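Local coordinates for protein probable polysaccharide deacetylase PDAA (Bacillus subtilis, PDB 1W1A) that deacetylates N-acetylmuramic acid residues in peptidoglycan glycan strands, leading to muramic delta-lactam in the spore cortex, and is required for germination, at residues F185-I190 with Y213-V218; Y63-N68 with T90-G95; H121-T126 with R157-V162. One frame throughout, in Å; residues are numbered along the deposited sequence.

Contact 1: F185-I190 with Y213-V218; sequences FVDWKI and YLLHTV. With NDG (2-acetamido-2-deoxy-alpha-D-glucopyranose), chain E.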
# COMPACT_ATOMS: atom_id res chain seq x y z
N PHE A 185 -7.57 8.55 1.61
CA PHE A 185 -8.11 9.81 2.08
C PHE A 185 -6.96 10.56 2.76
O PHE A 185 -5.83 10.02 2.85
CB PHE A 185 -9.30 9.59 3.03
CG PHE A 185 -9.04 8.59 4.12
CD1 PHE A 185 -9.12 7.23 3.85
CD2 PHE A 185 -8.67 9.00 5.39
CE1 PHE A 185 -8.83 6.28 4.85
CE2 PHE A 185 -8.38 8.07 6.39
CZ PHE A 185 -8.46 6.71 6.11
N VAL A 186 -7.21 11.78 3.20
CA VAL A 186 -6.15 12.58 3.81
C VAL A 186 -5.90 12.27 5.27
O VAL A 186 -6.44 12.91 6.15
CB VAL A 186 -6.43 14.10 3.67
CG1 VAL A 186 -5.30 14.90 4.33
CG2 VAL A 186 -6.56 14.49 2.19
N ASP A 187 -5.05 11.27 5.51
CA ASP A 187 -4.71 10.88 6.86
C ASP A 187 -3.20 11.04 7.02
O ASP A 187 -2.56 10.37 7.85
CB ASP A 187 -5.14 9.42 7.11
CG ASP A 187 -4.36 8.41 6.27
OD1 ASP A 187 -3.86 8.75 5.17
OD2 ASP A 187 -4.28 7.23 6.70
N TRP A 188 -2.64 11.97 6.24
CA TRP A 188 -1.21 12.18 6.26
C TRP A 188 -0.75 13.62 6.46
O TRP A 188 0.44 13.91 6.38
CB TRP A 188 -0.62 11.65 4.97
CG TRP A 188 -1.36 12.16 3.77
CD1 TRP A 188 -2.40 11.54 3.13
CD2 TRP A 188 -1.17 13.41 3.10
NE1 TRP A 188 -2.86 12.33 2.10
CE2 TRP A 188 -2.12 13.49 2.06
CE3 TRP A 188 -0.27 14.47 3.28
CZ2 TRP A 188 -2.21 14.59 1.21
CZ3 TRP A 188 -0.36 15.57 2.42
CH2 TRP A 188 -1.33 15.62 1.40
N LYS A 189 -1.68 14.54 6.69
CA LYS A 189 -1.31 15.93 6.91
C LYS A 189 -1.12 16.17 8.40
O LYS A 189 -2.09 16.21 9.16
CB LYS A 189 -2.38 16.87 6.38
CG LYS A 189 -2.51 16.87 4.88
CD LYS A 189 -3.21 18.15 4.42
CE LYS A 189 -3.53 18.10 2.94
NZ LYS A 189 -4.09 19.38 2.44
N ILE A 190 0.13 16.32 8.82
CA ILE A 190 0.44 16.54 10.22
C ILE A 190 -0.08 17.85 10.78
O ILE A 190 -0.48 17.93 11.94
CB ILE A 190 1.97 16.44 10.48
CG1 ILE A 190 2.45 15.06 10.02
CG2 ILE A 190 2.27 16.55 11.97
CD1 ILE A 190 1.69 13.89 10.65
N TYR A 213 -7.08 -0.75 0.32
CA TYR A 213 -6.91 0.46 1.11
C TYR A 213 -5.46 0.90 1.17
O TYR A 213 -4.54 0.07 1.15
CB TYR A 213 -7.40 0.23 2.54
CG TYR A 213 -8.89 0.25 2.70
CD1 TYR A 213 -9.73 -0.29 1.72
CD2 TYR A 213 -9.47 0.76 3.86
CE1 TYR A 213 -11.09 -0.32 1.89
CE2 TYR A 213 -10.86 0.74 4.04
CZ TYR A 213 -11.65 0.20 3.04
OH TYR A 213 -13.02 0.21 3.19
N LEU A 214 -5.27 2.22 1.22
CA LEU A 214 -3.96 2.83 1.36
C LEU A 214 -4.09 3.73 2.58
O LEU A 214 -4.79 4.74 2.54
CB LEU A 214 -3.56 3.68 0.15
CG LEU A 214 -2.54 4.77 0.53
CD1 LEU A 214 -1.26 4.13 0.99
CD2 LEU A 214 -2.28 5.69 -0.64
N LEU A 215 -3.43 3.38 3.66
CA LEU A 215 -3.50 4.16 4.88
C LEU A 215 -2.12 4.59 5.31
O LEU A 215 -1.11 4.05 4.85
CB LEU A 215 -4.13 3.33 6.01
CG LEU A 215 -5.49 2.66 5.75
CD1 LEU A 215 -5.73 1.61 6.83
CD2 LEU A 215 -6.63 3.74 5.73
N HIS A 216 -2.07 5.58 6.20
CA HIS A 216 -0.81 6.05 6.75
C HIS A 216 -0.99 5.81 8.23
O HIS A 216 -2.12 5.69 8.69
CB HIS A 216 -0.60 7.53 6.43
CG HIS A 216 -0.53 7.81 4.97
ND1 HIS A 216 -1.66 8.08 4.21
CD2 HIS A 216 0.50 7.73 4.09
CE1 HIS A 216 -1.32 8.16 2.94
NE2 HIS A 216 -0.02 7.94 2.83
N THR A 217 0.11 5.71 8.96
CA THR A 217 0.05 5.45 10.40
C THR A 217 0.67 6.62 11.17
O THR A 217 1.24 6.43 12.25
CB THR A 217 0.85 4.16 10.74
OG1 THR A 217 2.24 4.37 10.47
CG2 THR A 217 0.39 2.99 9.89
N VAL A 218 0.55 7.82 10.61
CA VAL A 218 1.13 8.99 11.24
C VAL A 218 0.13 9.97 11.87
O VAL A 218 0.52 10.79 12.69
CB VAL A 218 2.02 9.80 10.24
CG1 VAL A 218 3.12 8.94 9.69
CG2 VAL A 218 1.17 10.35 9.08
C1 NDG E . 3.52 9.79 -1.09
C2 NDG E . 2.81 9.00 0.01
C3 NDG E . 1.77 8.12 -0.67
C4 NDG E . 0.77 9.02 -1.43
C5 NDG E . 1.48 10.03 -2.37
C6 NDG E . 0.52 11.11 -2.84
C7 NDG E . 4.02 8.52 2.04
C8 NDG E . 5.30 7.97 2.64
O5 NDG E . 2.58 10.70 -1.69
O3 NDG E . 1.11 7.31 0.29
O4 NDG E . -0.11 8.21 -2.21
O6 NDG E . -0.23 11.63 -1.74
O7 NDG E . 3.27 9.23 2.73
N2 NDG E . 3.75 8.20 0.78
O1 NDG E . 3.97 8.92 -2.07
O HOH W 1 -5.02 7.50 2.93
O HOH W 2 -2.45 8.35 9.50
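Asp187 and His216 meet because each first torsion turns its flat group inward: CG of Asp187 sits between its own backbone N and carbonyl carbon (chi1 66°), while CG of His216 lies beside its backbone N (chi1 -61°) and sends the imidazole across to the carboxylate. Both carboxylate oxygens are used. OD1 of Asp187 lies at the edge of the imidazole, near its plane, and accepts a hydrogen bond from His216 ND1 at a very short 2.5 Å, with an N-H...O angle of 166°. OD2 of Asp187 accepts from the backbone N of the same residue, His216, at 2.8 Å, on its syn side but well out of the carboxylate plane. Held at its ring and at its backbone, the histidine has little freedom to turn. Over one face of the imidazole lies Trp188: its CB is 3.9 Å from the centroid of the His216 ring in a CH-pi contact, and the edge of its five-membered ring points toward that face, centroids 4.9 Å apart. At the far end of the imidazole, NE2 of His216 is hydrogen-bonded to O3 of the bound sugar at 2.9 Å. Apolar contacts lie on either side along the chain: CD2 of Leu215 touches CE1 of Phe185 at 3.5 Å, and CD1 of Ile190 packs on CG2 of Val218. A water donates to the carbonyl oxygens of Asp187 and, weakly, of His216, bridging the two backbones. The loop 185-190 is thus tied to strand 211-215 and the residues that follow it. In related deacetylases the histidine is the proton donor and the aspartate raises its pKa; the ND1 bond here, which leaves NE2 facing the sugar, is consistent with those roles.

Contact 2: Y63-N68 with T90-G95; sequences YLTFDN and TFFVTG. With NDG (2-acetamido-2-deoxy-alpha-D-glucopyranose), chain E.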
# COMPACT_ATOMS: atom_id res chain seq x y z
N TYR A 63 -8.18 -5.46 1.26
CA TYR A 63 -6.75 -5.65 1.44
C TYR A 63 -6.13 -4.39 2.06
O TYR A 63 -6.17 -3.32 1.47
CB TYR A 63 -6.07 -5.90 0.09
CG TYR A 63 -6.76 -6.93 -0.78
CD1 TYR A 63 -6.47 -8.29 -0.66
CD2 TYR A 63 -7.72 -6.55 -1.71
CE1 TYR A 63 -7.11 -9.24 -1.45
CE2 TYR A 63 -8.37 -7.48 -2.51
CZ TYR A 63 -8.07 -8.83 -2.37
OH TYR A 63 -8.73 -9.75 -3.16
N LEU A 64 -5.56 -4.52 3.25
CA LEU A 64 -4.95 -3.35 3.87
C LEU A 64 -3.49 -3.14 3.48
O LEU A 64 -2.67 -4.06 3.58
CB LEU A 64 -5.05 -3.44 5.39
CG LEU A 64 -6.46 -3.65 5.93
CD1 LEU A 64 -6.43 -3.50 7.43
CD2 LEU A 64 -7.43 -2.64 5.30
N THR A 65 -3.18 -1.93 3.02
CA THR A 65 -1.81 -1.58 2.66
C THR A 65 -1.52 -0.24 3.32
O THR A 65 -2.42 0.57 3.53
CB THR A 65 -1.61 -1.39 1.12
OG1 THR A 65 -1.98 -0.06 0.74
CG2 THR A 65 -2.44 -2.40 0.33
N PHE A 66 -0.25 -0.02 3.64
CA PHE A 66 0.17 1.22 4.26
C PHE A 66 1.40 1.76 3.53
O PHE A 66 2.14 1.00 2.91
CB PHE A 66 0.54 0.97 5.72
CG PHE A 66 -0.55 0.35 6.53
CD1 PHE A 66 -0.80 -1.02 6.47
CD2 PHE A 66 -1.33 1.14 7.39
CE1 PHE A 66 -1.80 -1.60 7.26
CE2 PHE A 66 -2.33 0.57 8.19
CZ PHE A 66 -2.56 -0.80 8.13
N ASP A 67 1.60 3.08 3.59
CA ASP A 67 2.79 3.71 3.01
C ASP A 67 3.49 4.29 4.24
O ASP A 67 2.86 4.99 5.03
CB ASP A 67 2.44 4.86 2.05
CG ASP A 67 1.92 4.37 0.70
OD1 ASP A 67 1.95 3.15 0.44
OD2 ASP A 67 1.47 5.22 -0.10
N ASN A 68 4.77 3.99 4.41
CA ASN A 68 5.49 4.48 5.58
C ASN A 68 6.74 5.24 5.21
O ASN A 68 7.73 4.64 4.80
CB ASN A 68 5.81 3.29 6.48
CG ASN A 68 4.55 2.63 7.02
OD1 ASN A 68 4.09 2.94 8.13
ND2 ASN A 68 3.96 1.75 6.22
N THR A 90 0.23 -4.86 4.43
CA THR A 90 1.34 -4.78 3.48
C THR A 90 1.82 -3.34 3.62
O THR A 90 1.11 -2.40 3.26
CB THR A 90 0.89 -5.08 2.04
OG1 THR A 90 0.42 -6.43 1.96
CG2 THR A 90 2.05 -4.90 1.07
N PHE A 91 3.00 -3.19 4.19
CA PHE A 91 3.58 -1.88 4.44
C PHE A 91 4.64 -1.52 3.42
O PHE A 91 5.67 -2.21 3.30
CB PHE A 91 4.21 -1.83 5.84
CG PHE A 91 3.26 -2.16 6.96
CD1 PHE A 91 2.98 -3.49 7.29
CD2 PHE A 91 2.66 -1.15 7.70
CE1 PHE A 91 2.11 -3.80 8.34
CE2 PHE A 91 1.80 -1.44 8.75
CZ PHE A 91 1.52 -2.78 9.07
N PHE A 92 4.40 -0.45 2.69
CA PHE A 92 5.34 0.03 1.69
C PHE A 92 6.26 1.03 2.36
O PHE A 92 5.85 2.15 2.67
CB PHE A 92 4.58 0.68 0.54
CG PHE A 92 3.87 -0.32 -0.34
CD1 PHE A 92 4.52 -0.90 -1.42
CD2 PHE A 92 2.55 -0.68 -0.07
CE1 PHE A 92 3.86 -1.84 -2.23
CE2 PHE A 92 1.89 -1.62 -0.87
CZ PHE A 92 2.55 -2.20 -1.94
N VAL A 93 7.50 0.61 2.60
CA VAL A 93 8.48 1.45 3.27
C VAL A 93 9.51 2.13 2.39
O VAL A 93 9.84 1.65 1.29
CB VAL A 93 9.24 0.64 4.35
CG1 VAL A 93 8.25 -0.02 5.31
CG2 VAL A 93 10.12 -0.41 3.67
N THR A 94 10.03 3.24 2.89
CA THR A 94 11.07 3.99 2.19
C THR A 94 12.41 3.70 2.87
O THR A 94 12.44 3.03 3.91
CB THR A 94 10.79 5.50 2.25
OG1 THR A 94 10.83 5.95 3.61
CG2 THR A 94 9.41 5.81 1.65
N GLY A 95 13.50 4.20 2.30
CA GLY A 95 14.81 3.98 2.87
C GLY A 95 14.95 4.60 4.25
O GLY A 95 15.47 3.97 5.19
C1 NDG E . 3.52 9.79 -1.09
C2 NDG E . 2.81 9.00 0.01
C3 NDG E . 1.77 8.12 -0.67
C4 NDG E . 0.77 9.02 -1.43
C5 NDG E . 1.48 10.03 -2.37
C6 NDG E . 0.52 11.11 -2.84
C7 NDG E . 4.02 8.52 2.04
C8 NDG E . 5.30 7.97 2.64
O5 NDG E . 2.58 10.70 -1.69
O3 NDG E . 1.11 7.31 0.29
O4 NDG E . -0.11 8.21 -2.21
O6 NDG E . -0.23 11.63 -1.74
O7 NDG E . 3.27 9.23 2.73
N2 NDG E . 3.75 8.20 0.78
O1 NDG E . 3.97 8.92 -2.07
O HOH W 3 -2.31 -6.56 3.17
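The rings of Phe66 and Phe91 lie nearly parallel, planes 12° apart, but slid so far that they barely overlap: CE2 of Phe91 rests over one face of Phe66, near its rim, 3.5 Å from CD1 of Phe66. ND2 of Asn68 comes to the edge of the Phe91 ring, in its plane, 3.5 Å from CD2 of Phe91. On the other face of the sheet, the Phe92 ring has the carbonyl oxygen of Phe66 at its edge, and CB of Thr65 near CE2. CG of Asp67 stands beside its backbone N (chi1 -75°), bringing OD1 of Asp67 to 3.6 Å from CB of Phe92; OD1 is also salt-bridged to Arg157. Beneath the side chains the strands run parallel. Phe92 N donates to Phe66 O at 2.7 Å, nearly straight at 173°, and Asn68 N to Phe92 O at 2.8 Å; the last bond, from Thr94 N to Asn68 O, is weak. Helix 75-84 covers the Phe66 and Phe91 side and joins the two strands, making a beta-alpha-beta unit in the NodB homology domain, whose family has a distorted (beta/alpha) barrel, with Asp67, the probable proton acceptor, near the C-terminal end of strand 61-68, at the active site.

Contact 3: H121-T126 with R157-V162; sequences HHPDLT and RPPRGV. With CD (cadmium ion), chain C; NDG (2-acetamido-2-deoxy-alpha-D-glucopyranose), chain E.
The carbonyl oxygen of His122 is gripped by two nitrogens of Arg160, NE at 3.0 Å and NH2 at 3.2 Å, side-on and close to the guanidinium plane. The arginine chain is extended from CG to NE, which lays the flat group along the loop, with N of Asp124 over its centre. His122 has CG anti to its backbone N (chi1 -162°), and its ring lies over Pro159: CB of Pro159 sits 3.7 Å from the centroid of the His122 ring in a CH-pi contact. At the edge of the imidazole, NE2 of His122 is hydrogen-bonded to O1 of the sugar at 2.9 Å, and N of Arg160 donates to that same O1 at 2.7 Å. With an alanine in place of His122, the sugar O1 would probably lose one of its partners and Pro159 the ring that packs on it. Farther along, CD1 of Leu125 meets CD of Pro159 at 3.6 Å, and a water joins Leu125 N to the carbonyl oxygens of Pro159 and Val162. His122 and its edge-to-face neighbour His118 are the enzyme's assigned ligands for a divalent metal; in this crystal both bond to the sugar, and the cadmium ion is on His121. Two loops thus meet at the metal-binding histidines of a polysaccharide deacetylase active site.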
# COMPACT_ATOMS: atom_id res chain seq x y z
N HIS A 121 14.88 6.69 -1.50
CA HIS A 121 14.82 8.14 -1.24
C HIS A 121 13.46 8.74 -1.55
O HIS A 121 13.28 9.95 -1.45
CB HIS A 121 15.88 8.89 -2.06
CG HIS A 121 17.29 8.49 -1.75
ND1 HIS A 121 17.99 7.57 -2.50
CD2 HIS A 121 18.11 8.85 -0.74
CE1 HIS A 121 19.18 7.38 -1.96
NE2 HIS A 121 19.28 8.15 -0.89
N HIS A 122 12.51 7.90 -1.94
CA HIS A 122 11.17 8.37 -2.28
C HIS A 122 11.17 9.43 -3.39
O HIS A 122 10.45 10.42 -3.32
CB HIS A 122 10.46 8.91 -1.03
CG HIS A 122 8.98 9.01 -1.18
ND1 HIS A 122 8.34 10.19 -1.50
CD2 HIS A 122 8.01 8.07 -1.10
CE1 HIS A 122 7.04 9.97 -1.61
NE2 HIS A 122 6.81 8.69 -1.38
N PRO A 123 11.98 9.21 -4.44
CA PRO A 123 12.04 10.18 -5.54
C PRO A 123 10.94 9.97 -6.59
O PRO A 123 10.11 9.07 -6.48
CB PRO A 123 13.41 9.90 -6.13
CG PRO A 123 13.43 8.38 -6.09
CD PRO A 123 12.90 8.09 -4.68
N ASP A 124 10.96 10.83 -7.61
CA ASP A 124 10.03 10.72 -8.72
C ASP A 124 10.76 9.79 -9.69
O ASP A 124 11.62 10.22 -10.45
CB ASP A 124 9.81 12.08 -9.38
CG ASP A 124 8.89 11.99 -10.59
OD1 ASP A 124 9.05 11.07 -11.41
OD2 ASP A 124 8.01 12.86 -10.73
N LEU A 125 10.42 8.51 -9.64
CA LEU A 125 11.06 7.51 -10.48
C LEU A 125 11.08 7.85 -11.97
O LEU A 125 11.98 7.41 -12.68
CB LEU A 125 10.40 6.14 -10.27
CG LEU A 125 10.41 5.52 -8.87
CD1 LEU A 125 9.65 4.19 -8.91
CD2 LEU A 125 11.85 5.31 -8.37
N THR A 126 10.10 8.61 -12.45
CA THR A 126 10.09 8.94 -13.88
C THR A 126 11.27 9.84 -14.25
O THR A 126 11.56 10.03 -15.42
CB THR A 126 8.76 9.63 -14.34
OG1 THR A 126 8.76 11.00 -13.93
CG2 THR A 126 7.55 8.91 -13.75
N ARG A 157 5.18 0.38 -4.81
CA ARG A 157 4.21 1.45 -4.88
C ARG A 157 5.05 2.69 -5.22
O ARG A 157 5.87 3.14 -4.42
CB ARG A 157 3.44 1.63 -3.57
CG ARG A 157 2.26 2.59 -3.82
CD ARG A 157 1.22 2.59 -2.74
NE ARG A 157 0.23 1.53 -2.84
CZ ARG A 157 -0.37 1.02 -1.77
NH1 ARG A 157 -0.04 1.50 -0.58
NH2 ARG A 157 -1.28 0.06 -1.89
N PRO A 158 4.89 3.22 -6.44
CA PRO A 158 5.63 4.39 -6.92
C PRO A 158 5.60 5.58 -5.97
O PRO A 158 4.52 6.04 -5.56
CB PRO A 158 4.97 4.71 -8.26
CG PRO A 158 4.51 3.37 -8.74
CD PRO A 158 3.94 2.74 -7.47
N PRO A 159 6.78 6.10 -5.60
CA PRO A 159 6.85 7.24 -4.70
C PRO A 159 6.05 8.41 -5.26
O PRO A 159 6.16 8.72 -6.45
CB PRO A 159 8.34 7.55 -4.64
CG PRO A 159 8.96 6.22 -4.83
CD PRO A 159 8.13 5.62 -5.93
N ARG A 160 5.24 9.03 -4.41
CA ARG A 160 4.42 10.18 -4.78
C ARG A 160 3.26 9.75 -5.65
O ARG A 160 2.49 10.58 -6.14
CB ARG A 160 5.29 11.22 -5.51
CG ARG A 160 6.67 11.41 -4.87
CD ARG A 160 7.58 12.33 -5.65
NE ARG A 160 8.92 12.38 -5.06
CZ ARG A 160 9.82 13.33 -5.30
NH1 ARG A 160 9.54 14.34 -6.13
NH2 ARG A 160 11.01 13.29 -4.70
N GLY A 161 3.12 8.44 -5.84
CA GLY A 161 2.05 7.90 -6.66
C GLY A 161 2.25 8.21 -8.13
O GLY A 161 1.35 8.01 -8.95
N VAL A 162 3.44 8.68 -8.47
CA VAL A 162 3.76 9.03 -9.85
C VAL A 162 4.45 7.89 -10.58
O VAL A 162 5.30 7.21 -10.02
CB VAL A 162 4.67 10.29 -9.90
CG1 VAL A 162 5.03 10.62 -11.33
CG2 VAL A 162 3.97 11.46 -9.23
CD CD C . 21.54 8.27 0.45
C1 NDG E . 3.52 9.79 -1.09
C2 NDG E . 2.81 9.00 0.01
C3 NDG E . 1.77 8.12 -0.67
C4 NDG E . 0.77 9.02 -1.43
C5 NDG E . 1.48 10.03 -2.37
C6 NDG E . 0.52 11.11 -2.84
C7 NDG E . 4.02 8.52 2.04
C8 NDG E . 5.30 7.97 2.64
O5 NDG E . 2.58 10.70 -1.69
O3 NDG E . 1.11 7.31 0.29
O4 NDG E . -0.11 8.21 -2.21
O6 NDG E . -0.23 11.63 -1.74
O7 NDG E . 3.27 9.23 2.73
N2 NDG E . 3.75 8.20 0.78
O1 NDG E . 3.97 8.92 -2.07
O HOH W 4 7.77 7.79 -8.53

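Contact 2 is the core of the three, wholly buried in the parallel sheet and built from backbone bonds and phenylalanine packing. Contact 1 shares that sheet, since strands 61-68 and 211-215 are neighbours, but its work is done by a histidine-carboxylate pair beside the sheet. Contact 3, farther from the chain centre and only partly buried, joins two loops through an arginine, prolines and a histidine. Arg157, in the 157-162 segment, reaches back to contact 2, with a salt bridge to Asp67 and a hydrogen bond to Thr65, and packs on Leu214 of contact 1. All three contacts touch the one bound sugar, so sheet and loops together line a single site.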